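Local coordinates for protein CrmK (PDB 5I1V) that is a covalently flavinylated FAD-dependent oxidase that takes part in recycling shunt products during caerulomycin biosynthesis, at residues Y112-T118 with E213-P219. Residue numbers count along the deposited sequence, not the author numbering.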
loop_
_atom_site.group_PDB
_atom_site.type_symbol
_atom_site.label_atom_id
_atom_site.label_comp_id
_atom_site.label_asym_id
_atom_site.label_seq_id
_atom_site.Cartn_x
_atom_site.Cartn_y
_atom_site.Cartn_z
ATOM N N TYR A 112 -0.894 16.331 2.817
ATOM C CA TYR A 112 -0.239 16.917 1.722
ATOM C C TYR A 112 -1.212 17.368 0.645
ATOM O O TYR A 112 -1.157 18.499 0.226
ATOM C CB TYR A 112 0.843 15.978 1.124
ATOM C CG TYR A 112 1.637 16.775 0.130
ATOM C CD1 TYR A 112 2.536 17.736 0.547
ATOM C CD2 TYR A 112 1.375 16.668 -1.239
ATOM C CE1 TYR A 112 3.234 18.519 -0.370
ATOM C CE2 TYR A 112 2.060 17.443 -2.160
ATOM C CZ TYR A 112 2.991 18.353 -1.749
ATOM O OH TYR A 112 3.630 19.103 -2.729
ATOM N N LYS A 113 -2.130 16.522 0.211
ATOM C CA LYS A 113 -2.994 16.920 -0.895
ATOM C C LYS A 113 -3.957 18.034 -0.442
ATOM O O LYS A 113 -4.217 18.975 -1.174
ATOM C CB LYS A 113 -3.746 15.744 -1.474
ATOM C CG LYS A 113 -2.832 14.710 -2.127
ATOM C CD LYS A 113 -3.614 13.670 -2.887
ATOM C CE LYS A 113 -2.735 12.506 -3.269
ATOM N NZ LYS A 113 -3.461 11.656 -4.258
ATOM N N ASN A 114 -4.448 17.951 0.777
ATOM C CA ASN A 114 -5.435 18.931 1.219
ATOM C C ASN A 114 -4.885 20.270 1.715
ATOM O O ASN A 114 -5.574 21.313 1.615
ATOM C CB ASN A 114 -6.338 18.330 2.273
ATOM C CG ASN A 114 -7.219 17.257 1.699
ATOM O OD1 ASN A 114 -8.149 17.543 0.957
ATOM N ND2 ASN A 114 -6.923 16.019 2.017
ATOM N N TYR A 115 -3.690 20.233 2.273
ATOM C CA TYR A 115 -3.125 21.427 2.900
ATOM C C TYR A 115 -1.738 21.800 2.472
ATOM O O TYR A 115 -1.291 22.934 2.751
ATOM C CB TYR A 115 -3.171 21.284 4.414
ATOM C CG TYR A 115 -4.485 20.765 5.006
ATOM C CD1 TYR A 115 -5.555 21.604 5.220
ATOM C CD2 TYR A 115 -4.631 19.423 5.345
ATOM C CE1 TYR A 115 -6.752 21.149 5.793
ATOM C CE2 TYR A 115 -5.815 18.944 5.927
ATOM C CZ TYR A 115 -6.881 19.814 6.121
ATOM O OH TYR A 115 -8.050 19.341 6.705
ATOM N N GLY A 116 -1.037 20.859 1.851
ATOM C CA GLY A 116 0.286 21.111 1.365
ATOM C C GLY A 116 1.368 20.974 2.424
ATOM O O GLY A 116 2.498 21.431 2.223
ATOM N N VAL A 117 1.038 20.327 3.536
ATOM C CA VAL A 117 1.960 20.215 4.679
ATOM C C VAL A 117 2.350 18.730 4.931
ATOM O O VAL A 117 1.773 17.795 4.365
ATOM C CB VAL A 117 1.329 20.897 5.952
ATOM C CG1 VAL A 117 0.803 22.265 5.645
ATOM C CG2 VAL A 117 0.167 20.128 6.548
ATOM N N THR A 118 3.330 18.512 5.798
ATOM C CA THR A 118 3.679 17.224 6.223
ATOM C C THR A 118 4.285 17.289 7.654
ATOM O O THR A 118 4.523 18.365 8.159
ATOM C CB THR A 118 4.658 16.601 5.235
ATOM O OG1 THR A 118 4.654 15.182 5.404
ATOM C CG2 THR A 118 6.030 17.109 5.423
ATOM N N GLU A 213 -2.667 25.547 6.383
ATOM C CA GLU A 213 -1.521 25.597 5.495
ATOM C C GLU A 213 -0.234 26.084 6.178
ATOM O O GLU A 213 0.864 25.931 5.614
ATOM C CB GLU A 213 -1.828 26.491 4.304
ATOM C CG GLU A 213 -2.813 25.880 3.338
ATOM C CD GLU A 213 -4.270 25.988 3.791
ATOM O OE1 GLU A 213 -4.613 26.801 4.677
ATOM O OE2 GLU A 213 -5.085 25.236 3.232
ATOM N N GLU A 214 -0.380 26.734 7.322
ATOM C CA GLU A 214 0.759 27.201 8.102
ATOM C C GLU A 214 1.018 26.403 9.377
ATOM O O GLU A 214 2.026 26.641 10.048
ATOM C CB GLU A 214 0.552 28.663 8.479
ATOM C CG GLU A 214 0.952 29.625 7.375
ATOM C CD GLU A 214 -0.114 29.740 6.323
ATOM O OE1 GLU A 214 -1.276 29.997 6.710
ATOM O OE2 GLU A 214 0.212 29.576 5.118
ATOM N N ALA A 215 0.113 25.486 9.727
ATOM C CA ALA A 215 0.179 24.833 11.019
ATOM C C ALA A 215 1.217 23.711 11.069
ATOM O O ALA A 215 1.668 23.345 12.146
ATOM C CB ALA A 215 -1.190 24.345 11.436
ATOM N N LEU A 216 1.675 23.239 9.919
ATOM C CA LEU A 216 2.780 22.265 9.834
ATOM C C LEU A 216 3.686 22.649 8.690
ATOM O O LEU A 216 3.268 23.392 7.796
ATOM C CB LEU A 216 2.232 20.841 9.615
ATOM C CG LEU A 216 1.728 19.988 10.802
ATOM C CD1 LEU A 216 1.104 18.688 10.369
ATOM C CD2 LEU A 216 2.772 19.747 11.877
ATOM N N PRO A 217 4.929 22.146 8.680
ATOM C CA PRO A 217 5.855 22.562 7.621
ATOM C C PRO A 217 5.477 22.060 6.236
ATOM O O PRO A 217 4.803 21.035 6.100
ATOM C CB PRO A 217 7.205 21.964 8.033
ATOM C CG PRO A 217 6.996 21.196 9.290
ATOM C CD PRO A 217 5.561 21.328 9.723
ATOM N N ARG A 218 5.880 22.827 5.211
ATOM C CA ARG A 218 5.705 22.438 3.830
ATOM C C ARG A 218 6.943 21.694 3.449
ATOM O O ARG A 218 8.011 22.248 3.595
ATOM C CB ARG A 218 5.610 23.679 2.937
ATOM C CG ARG A 218 4.281 24.382 3.013
ATOM C CD ARG A 218 4.220 25.489 1.976
ATOM N NE ARG A 218 3.591 26.651 2.587
ATOM C CZ ARG A 218 2.280 26.822 2.706
ATOM N NH1 ARG A 218 1.441 25.899 2.239
ATOM N NH2 ARG A 218 1.804 27.918 3.305
ATOM N N PRO A 219 6.828 20.462 2.932
ATOM C CA PRO A 219 8.106 19.829 2.526
ATOM C C PRO A 219 8.688 20.507 1.277
ATOM O O PRO A 219 7.997 21.317 0.645
ATOM C CB PRO A 219 7.685 18.413 2.211
ATOM C CG PRO A 219 6.266 18.552 1.689
ATOM C CD PRO A 219 5.667 19.705 2.459
HETATM O O HOH W 1 -5.033 24.401 0.500
#
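Side-chain torsions place two tyrosines differently at the end of helix 104-115. Y112 (chi1 t) brings CE1 to 3.7 Å from P219 CG, an apolar contact; W319 touches both side chains. Y115 (chi1 m) instead packs edge-to-face with F96, while its carbonyl O lies 3.4 Å from E213 CG. G116, with phi 83°, leaves the helix after its N hydrogen-bonds to Y112 O (2.9 Å), and V117 and T118 run extended. There one backbone hydrogen bond, T118 N to P217 O (2.9 Å, 157°), joins the segments, with a CA-H...O contact from V117 CA to P217 O (3.3 Å). The pairing joins 112-118, of the FAD-binding (PCMH-type) region, to the connection from helix 212-215 to strand 222-231, first in sequence of the eight-stranded sheet. T118 (chi1 t) sets CG2 3.8 Å from P219 CB. V117 (chi1 m) directs CG2 to L216 CB (3.8 Å) and CG1 to L216 O (3.5 Å). R218's CA-to-CB bond points away, yet CG lies 3.5 Å from G116 O; its NH2 forms a salt bridge with E214 OE2 (2.9 Å). E213, bent at chi2 (79°), presents OE2 to a water (2.9 Å) and, in a salt bridge across the dimer interface, to R4 of the second subunit.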